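Local coordinates for protein ribulose-1,5-bisphosphate carboxylase/oxygenase large subunit (PDB 3QFW) that probably binds magnesium and, as a RuBisCO-like member of the ribulose-bisphosphate carboxylase family, may catalyse a related reaction, at residues C314-I322 against Y334-I342. Residues are numbered along the deposited sequence; the frame is centred on the assembly and turned at random.
Sequences CIPTPAGGI and YGQDVMLLI
Met339 and Leu341 give their backbone N-H groups to the carbonyls of Pro316 and Pro318, and this pair of bonds joins strand 315-319 to strand 339-341 as parallel neighbours, their short axes inclined by 23°. Met339 N lies 3.1 Å from Pro316 O and Leu341 N 3.0 Å from Pro318 O. Neither proline has an N-H to give, yet both still take part through their oxygens. Between these bonds Thr317 CA approaches Met339 O at 3.2 Å in a CA-H...O contact.

On the side of the strands carrying Thr317 and Met339, the two side chains run alongside each other in the same direction. The methionine leaves with CG anti to its backbone N (chi1 -175°) and then bends at chi3, which brings the methyl CE within 3.4 Å of Thr317 OG1. That hydroxyl is itself donated within its strand to Ile315 O, reaching it from above the carbonyl plane. An alanine in place of Thr317 is likely to leave Ile315 O without this donor and the bent end of Met339 less firmly held. Further along, Ala319 CB is pressed tightly against Leu341 CD2, 3.4 Å away.

Pro318 serves the other side: its CG sits over one face of the Tyr334 ring, offset toward the rim, in a CH-pi contact 4.1 Å from the centroid. Its CD meets Val338 CG2, the two side chains crossing at about a right angle. The tyrosine hydroxyl has a partner in Asn285.

With helix 327-334 linking the two parallel strands, the arrangement is a beta-alpha-beta crossover; it joins strand 315-319, already paired with strand 280-284, to strand 339-341, in keeping with the TIM-barrel catalytic domain of the RuBisCO family.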
loop_
_atom_site.group_PDB
_atom_site.type_symbol
_atom_site.label_atom_id
_atom_site.label_comp_id
_atom_site.label_asym_id
_atom_site.label_seq_id
_atom_site.Cartn_x
_atom_site.Cartn_y
_atom_site.Cartn_z
ATOM N N CYS B 314 17.316 1.981 13.723
ATOM C CA CYS B 314 16.151 2.863 13.620
ATOM C C CYS B 314 15.499 2.868 15.002
ATOM O O CYS B 314 15.371 1.806 15.609
ATOM C CB CYS B 314 15.183 2.288 12.557
ATOM S SG CYS B 314 13.496 2.979 12.493
ATOM N N ILE B 315 15.111 4.031 15.527
ATOM C CA ILE B 315 14.528 4.055 16.877
ATOM C C ILE B 315 13.074 3.593 16.875
ATOM O O ILE B 315 12.227 4.208 16.237
ATOM C CB ILE B 315 14.554 5.452 17.545
ATOM C CG1 ILE B 315 15.834 6.221 17.207
ATOM C CG2 ILE B 315 14.358 5.322 19.055
ATOM C CD1 ILE B 315 15.629 7.197 16.057
ATOM N N PRO B 316 12.776 2.519 17.619
ATOM C CA PRO B 316 11.380 2.094 17.729
ATOM C C PRO B 316 10.599 3.149 18.492
ATOM O O PRO B 316 11.058 3.626 19.534
ATOM C CB PRO B 316 11.451 0.800 18.546
ATOM C CG PRO B 316 12.918 0.482 18.708
ATOM C CD PRO B 316 13.678 1.747 18.490
ATOM N N THR B 317 9.438 3.527 17.977
ATOM C CA THR B 317 8.676 4.602 18.580
ATOM C C THR B 317 7.255 4.165 18.901
ATOM O O THR B 317 6.329 4.401 18.111
ATOM C CB THR B 317 8.673 5.820 17.657
ATOM O OG1 THR B 317 10.024 6.170 17.342
ATOM C CG2 THR B 317 7.962 6.993 18.302
ATOM N N PRO B 318 7.071 3.522 20.065
ATOM C CA PRO B 318 5.775 2.952 20.453
ATOM C C PRO B 318 4.765 4.040 20.749
ATOM O O PRO B 318 5.130 5.100 21.265
ATOM C CB PRO B 318 6.083 2.206 21.765
ATOM C CG PRO B 318 7.528 2.199 21.908
ATOM C CD PRO B 318 8.104 3.292 21.088
ATOM N N ALA B 319 3.504 3.747 20.462
ATOM C CA ALA B 319 2.412 4.687 20.667
ATOM C C ALA B 319 1.187 3.961 21.208
ATOM O O ALA B 319 0.937 2.803 20.883
ATOM C CB ALA B 319 2.075 5.408 19.382
ATOM N N GLY B 320 0.433 4.650 22.056
ATOM C CA GLY B 320 -0.740 4.075 22.686
ATOM C C GLY B 320 -1.076 4.879 23.924
ATOM O O GLY B 320 -0.646 6.025 24.045
ATOM N N GLY B 321 -1.834 4.285 24.841
ATOM C CA GLY B 321 -2.226 4.966 26.062
ATOM C C GLY B 321 -1.057 5.168 27.011
ATOM O O GLY B 321 -1.108 4.756 28.174
ATOM N N ILE B 322 -0.007 5.814 26.515
ATOM C CA ILE B 322 1.224 5.984 27.282
ATOM C C ILE B 322 1.096 7.094 28.327
ATOM O O ILE B 322 1.284 8.270 28.023
ATOM C CB ILE B 322 2.421 6.278 26.353
ATOM C CG1 ILE B 322 2.423 5.310 25.172
ATOM C CG2 ILE B 322 3.733 6.192 27.119
ATOM C CD1 ILE B 322 2.396 3.862 25.587
ATOM N N TYR B 334 11.400 -2.133 26.835
ATOM C CA TYR B 334 12.131 -1.823 25.614
ATOM C C TYR B 334 13.600 -1.496 25.821
ATOM O O TYR B 334 14.375 -1.471 24.869
ATOM C CB TYR B 334 11.463 -0.647 24.889
ATOM C CG TYR B 334 10.125 -0.969 24.256
ATOM C CD1 TYR B 334 10.051 -1.758 23.114
ATOM C CD2 TYR B 334 8.942 -0.456 24.777
ATOM C CE1 TYR B 334 8.836 -2.054 22.519
ATOM C CE2 TYR B 334 7.706 -0.746 24.184
ATOM C CZ TYR B 334 7.668 -1.547 23.049
ATOM O OH TYR B 334 6.462 -1.849 22.441
ATOM N N GLY B 335 14.002 -1.247 27.063
ATOM C CA GLY B 335 15.319 -0.691 27.275
ATOM C C GLY B 335 15.229 0.780 26.931
ATOM O O GLY B 335 14.143 1.278 26.634
ATOM N N GLN B 336 16.364 1.473 26.947
ATOM C CA GLN B 336 16.371 2.926 26.798
ATOM C C GLN B 336 16.575 3.397 25.360
ATOM O O GLN B 336 16.491 4.590 25.084
ATOM C CB GLN B 336 17.427 3.557 27.716
ATOM C CG GLN B 336 17.115 3.404 29.189
ATOM C CD GLN B 336 18.243 3.896 30.078
ATOM O OE1 GLN B 336 19.032 4.757 29.685
ATOM N NE2 GLN B 336 18.329 3.344 31.280
ATOM N N ASP B 337 16.855 2.459 24.458
ATOM C CA ASP B 337 16.969 2.776 23.035
ATOM C C ASP B 337 15.582 2.754 22.380
ATOM O O ASP B 337 15.259 1.877 21.573
ATOM C CB ASP B 337 17.915 1.806 22.331
ATOM C CG ASP B 337 19.382 2.102 22.609
ATOM O OD1 ASP B 337 19.708 3.227 23.053
ATOM O OD2 ASP B 337 20.213 1.202 22.365
ATOM N N VAL B 338 14.774 3.741 22.743
ATOM C CA VAL B 338 13.364 3.779 22.386
ATOM C C VAL B 338 12.894 5.221 22.505
ATOM O O VAL B 338 13.438 5.995 23.302
ATOM C CB VAL B 338 12.538 2.892 23.340
ATOM C CG1 VAL B 338 12.561 3.466 24.761
ATOM C CG2 VAL B 338 11.101 2.731 22.846
ATOM N N MET B 339 11.908 5.598 21.700
ATOM C CA MET B 339 11.267 6.905 21.846
ATOM C C MET B 339 9.783 6.712 22.174
ATOM O O MET B 339 9.008 6.232 21.338
ATOM C CB MET B 339 11.442 7.740 20.570
ATOM C CG MET B 339 10.916 9.181 20.651
ATOM S SD MET B 339 11.567 10.262 19.345
ATOM C CE MET B 339 11.089 9.341 17.866
ATOM N N LEU B 340 9.389 7.072 23.393
ATOM C CA LEU B 340 8.000 6.905 23.815
ATOM C C LEU B 340 7.098 8.008 23.272
ATOM O O LEU B 340 7.304 9.188 23.531
ATOM C CB LEU B 340 7.900 6.844 25.349
ATOM C CG LEU B 340 8.767 5.798 26.054
ATOM C CD1 LEU B 340 8.598 5.909 27.560
ATOM C CD2 LEU B 340 8.463 4.384 25.588
ATOM N N LEU B 341 6.083 7.624 22.510
ATOM C CA LEU B 341 5.150 8.614 21.984
ATOM C C LEU B 341 3.957 8.748 22.913
ATOM O O LEU B 341 3.215 7.791 23.108
ATOM C CB LEU B 341 4.698 8.216 20.579
ATOM C CG LEU B 341 3.739 9.145 19.840
ATOM C CD1 LEU B 341 4.402 10.471 19.570
ATOM C CD2 LEU B 341 3.299 8.481 18.531
ATOM N N ILE B 342 3.792 9.916 23.526
ATOM C CA ILE B 342 2.521 10.217 24.174
ATOM C C ILE B 342 1.764 11.296 23.403
ATOM O O ILE B 342 0.777 11.011 22.726
ATOM C CB ILE B 342 2.687 10.669 25.619
ATOM C CG1 ILE B 342 1.310 10.776 26.282
ATOM C CG2 ILE B 342 3.400 12.011 25.669
ATOM C CD1 ILE B 342 0.282 9.787 25.727
#